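Probable arylamine n-acetyl transferase (PDB 4GUZ) probably transfers an acetyl group from acetyl coenzyme A to arylamine substrates. Local coordinates at residues A84-V89 against G117-R122. Residues are numbered along the deposited sequence; the frame is centred on the assembly and turned at random.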
ATOM      1  N   ALA A  84       6.301  -5.830  -3.435  1.00 21.83           N
ATOM      2  CA  ALA A  84       7.508  -6.358  -4.103  1.00 21.14           C
ATOM      3  C   ALA A  84       8.760  -5.764  -3.444  1.00 23.85           C
ATOM      4  O   ALA A  84       9.654  -6.507  -3.051  1.00 21.44           O
ATOM      5  CB  ALA A  84       7.485  -6.036  -5.601  1.00 21.75           C
ATOM      6  N   LEU A  85       8.773  -4.434  -3.231  1.00 19.90           N
ATOM      7  CA  LEU A  85       9.891  -3.742  -2.631  1.00 20.56           C
ATOM      8  C   LEU A  85      10.086  -4.125  -1.184  1.00 21.75           C
ATOM      9  O   LEU A  85      11.210  -4.410  -0.782  1.00 21.07           O
ATOM     10  CB  LEU A  85       9.698  -2.221  -2.753  1.00 21.02           C
ATOM     11  CG  LEU A  85      10.953  -1.358  -2.755  1.00 27.17           C
ATOM     12  CD1 LEU A  85      11.842  -1.673  -3.963  1.00 27.98           C
ATOM     13  CD2 LEU A  85      10.570   0.112  -2.844  1.00 26.09           C
ATOM     14  N   PHE A  86       9.002  -4.156  -0.397  1.00 16.88           N
ATOM     15  CA  PHE A  86       9.123  -4.454   1.023  1.00 16.06           C
ATOM     16  C   PHE A  86       9.508  -5.896   1.234  1.00 20.52           C
ATOM     17  O   PHE A  86      10.359  -6.161   2.086  1.00 20.99           O
ATOM     18  CB  PHE A  86       7.840  -4.096   1.781  1.00 16.70           C
ATOM     19  CG  PHE A  86       8.037  -3.856   3.264  1.00 17.14           C
ATOM     20  CD1 PHE A  86       8.593  -2.668   3.724  1.00 20.09           C
ATOM     21  CD2 PHE A  86       7.581  -4.780   4.203  1.00 18.65           C
ATOM     22  CE1 PHE A  86       8.781  -2.450   5.097  1.00 21.52           C
ATOM     23  CE2 PHE A  86       7.758  -4.556   5.577  1.00 20.79           C
ATOM     24  CZ  PHE A  86       8.338  -3.380   6.013  1.00 19.43           C
ATOM     25  N   GLY A  87       8.959  -6.793   0.404  1.00 17.55           N
ATOM     26  CA  GLY A  87       9.271  -8.217   0.417  1.00 18.42           C
ATOM     27  C   GLY A  87      10.735  -8.460   0.142  1.00 22.79           C
ATOM     28  O   GLY A  87      11.374  -9.269   0.823  1.00 22.28           O
ATOM     29  N   ALA A  88      11.291  -7.704  -0.822  1.00 20.13           N
ATOM     30  CA  ALA A  88      12.712  -7.779  -1.179  1.00 20.07           C
ATOM     31  C   ALA A  88      13.577  -7.329  -0.018  1.00 25.40           C
ATOM     32  O   ALA A  88      14.591  -7.967   0.242  1.00 25.37           O
ATOM     33  CB  ALA A  88      13.001  -6.929  -2.402  1.00 20.22           C
ATOM     34  N   VAL A  89      13.171  -6.255   0.692  1.00 23.39           N
ATOM     35  CA  VAL A  89      13.906  -5.731   1.860  1.00 23.43           C
ATOM     36  C   VAL A  89      13.881  -6.764   2.983  1.00 27.17           C
ATOM     37  O   VAL A  89      14.936  -7.056   3.541  1.00 28.00           O
ATOM     38  CB  VAL A  89      13.403  -4.347   2.367  1.00 28.03           C
ATOM     39  CG1 VAL A  89      14.295  -3.810   3.486  1.00 27.86           C
ATOM     40  CG2 VAL A  89      13.339  -3.335   1.237  1.00 28.46           C
ATOM     41  N   GLY A 117      -2.330  -7.003  -1.657  1.00 14.55           N
ATOM     42  CA  GLY A 117      -1.218  -7.769  -1.117  1.00 13.87           C
ATOM     43  C   GLY A 117      -0.666  -7.140   0.142  1.00 16.66           C
ATOM     44  O   GLY A 117      -0.590  -5.911   0.239  1.00 16.60           O
ATOM     45  N   MET A 118      -0.296  -7.987   1.114  1.00 13.40           N
ATOM     46  CA  MET A 118       0.304  -7.626   2.400  1.00 12.57           C
ATOM     47  C   MET A 118       1.333  -8.674   2.754  1.00 17.80           C
ATOM     48  O   MET A 118       1.348  -9.756   2.145  1.00 17.47           O
ATOM     49  CB  MET A 118      -0.770  -7.556   3.510  1.00 13.91           C
ATOM     50  CG  MET A 118      -1.789  -6.447   3.285  1.00 15.49           C
ATOM     51  SD  MET A 118      -3.191  -6.504   4.394  1.00 18.02           S
ATOM     52  CE  MET A 118      -4.126  -7.882   3.724  1.00 15.20           C
ATOM     53  N   LEU A 119       2.156  -8.384   3.748  1.00 15.01           N
ATOM     54  CA  LEU A 119       3.177  -9.301   4.225  1.00 15.81           C
ATOM     55  C   LEU A 119       3.010  -9.563   5.716  1.00 20.03           C
ATOM     56  O   LEU A 119       2.578  -8.670   6.460  1.00 19.70           O
ATOM     57  CB  LEU A 119       4.576  -8.750   3.923  1.00 15.93           C
ATOM     58  CG  LEU A 119       4.871  -8.548   2.434  1.00 21.44           C
ATOM     59  CD1 LEU A 119       5.833  -7.392   2.207  1.00 23.46           C
ATOM     60  CD2 LEU A 119       5.331  -9.843   1.754  1.00 20.84           C
ATOM     61  N   VAL A 120       3.310 -10.811   6.144  1.00 15.87           N
ATOM     62  CA  VAL A 120       3.225 -11.209   7.558  1.00 16.18           C
ATOM     63  C   VAL A 120       4.629 -11.654   7.982  1.00 21.83           C
ATOM     64  O   VAL A 120       5.249 -12.447   7.280  1.00 21.08           O
ATOM     65  CB  VAL A 120       2.131 -12.286   7.835  1.00 19.48           C
ATOM     66  CG1 VAL A 120       2.145 -12.740   9.301  1.00 19.47           C
ATOM     67  CG2 VAL A 120       0.745 -11.757   7.474  1.00 19.52           C
ATOM     68  N   VAL A 121       5.119 -11.129   9.110  1.00 19.12           N
ATOM     69  CA  VAL A 121       6.439 -11.421   9.660  1.00 18.83           C
ATOM     70  C   VAL A 121       6.293 -12.278  10.934  1.00 22.75           C
ATOM     71  O   VAL A 121       5.453 -11.985  11.791  1.00 21.51           O
ATOM     72  CB  VAL A 121       7.238 -10.116   9.921  1.00 22.47           C
ATOM     73  CG1 VAL A 121       8.561 -10.390  10.639  1.00 22.52           C
ATOM     74  CG2 VAL A 121       7.495  -9.369   8.618  1.00 22.38           C
ATOM     75  N   ARG A 122       7.132 -13.335  11.045  1.00 20.43           N
ATOM     76  CA  ARG A 122       7.183 -14.231  12.202  1.00 21.05           C
ATOM     77  C   ARG A 122       8.353 -13.842  13.119  1.00 27.37           C
ATOM     78  O   ARG A 122       9.508 -13.891  12.687  1.00 27.50           O
ATOM     79  CB  ARG A 122       7.310 -15.697  11.746  1.00 20.97           C
ATOM     80  CG  ARG A 122       6.005 -16.301  11.254  1.00 32.72           C
ATOM     81  CD  ARG A 122       6.171 -17.782  10.992  1.00 43.11           C
ATOM     82  NE  ARG A 122       6.600 -18.028   9.622  1.00 49.86           N
ATOM     83  CZ  ARG A 122       5.800 -18.487   8.667  1.00 62.93           C
ATOM     84  NH1 ARG A 122       4.535 -18.783   8.936  1.00 55.22           N
ATOM     85  NH2 ARG A 122       6.266 -18.676   7.441  1.00 47.99           N
TER
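Helix segment 84-89 comes nearest to strand segment 117-122 where G87 faces L119, their CA atoms 7.3 Å apart, and no hydrogen bond joins the two backbones. The gap is bridged mainly by one leucine branch. L119 points at the helix, and its CD1 methyl settles beside the F86 side chain, 3.7 Å from CD2 and 3.9 Å from CB of that phenylalanine. The methyl lies at the edge of the ring, close to its plane, and so does not cover a face. F86 carries its CG anti to the backbone N (chi1 -157°), which swings the ring past the L119 methyl, more along the strand than at it, and offers the methyl the CD2 edge and CB. The same CD1 reaches the main chain of the next residue, 3.7 Å from G87 N, and rests against the helix backbone there; G87 meets it with main-chain atoms alone. Beyond the two segments, the F86 ring meets H42 edge-to-face and touches C130 and V132, while L119 is tied through its backbone to C130 on the adjacent strand 126-130. The contact thus packs helix 79-92 against strand 116-123 of the large antiparallel sheet. C79 and H116, which begin these two elements, form with D131 what is probably the Cys-His-Asp catalytic triad of the family. Buried and wholly apolar in its side chains, the contact buries 124 Å² summed over both sides, and close packing and burial of apolar groups, not directional bonds, set how the helix lies on the strand here.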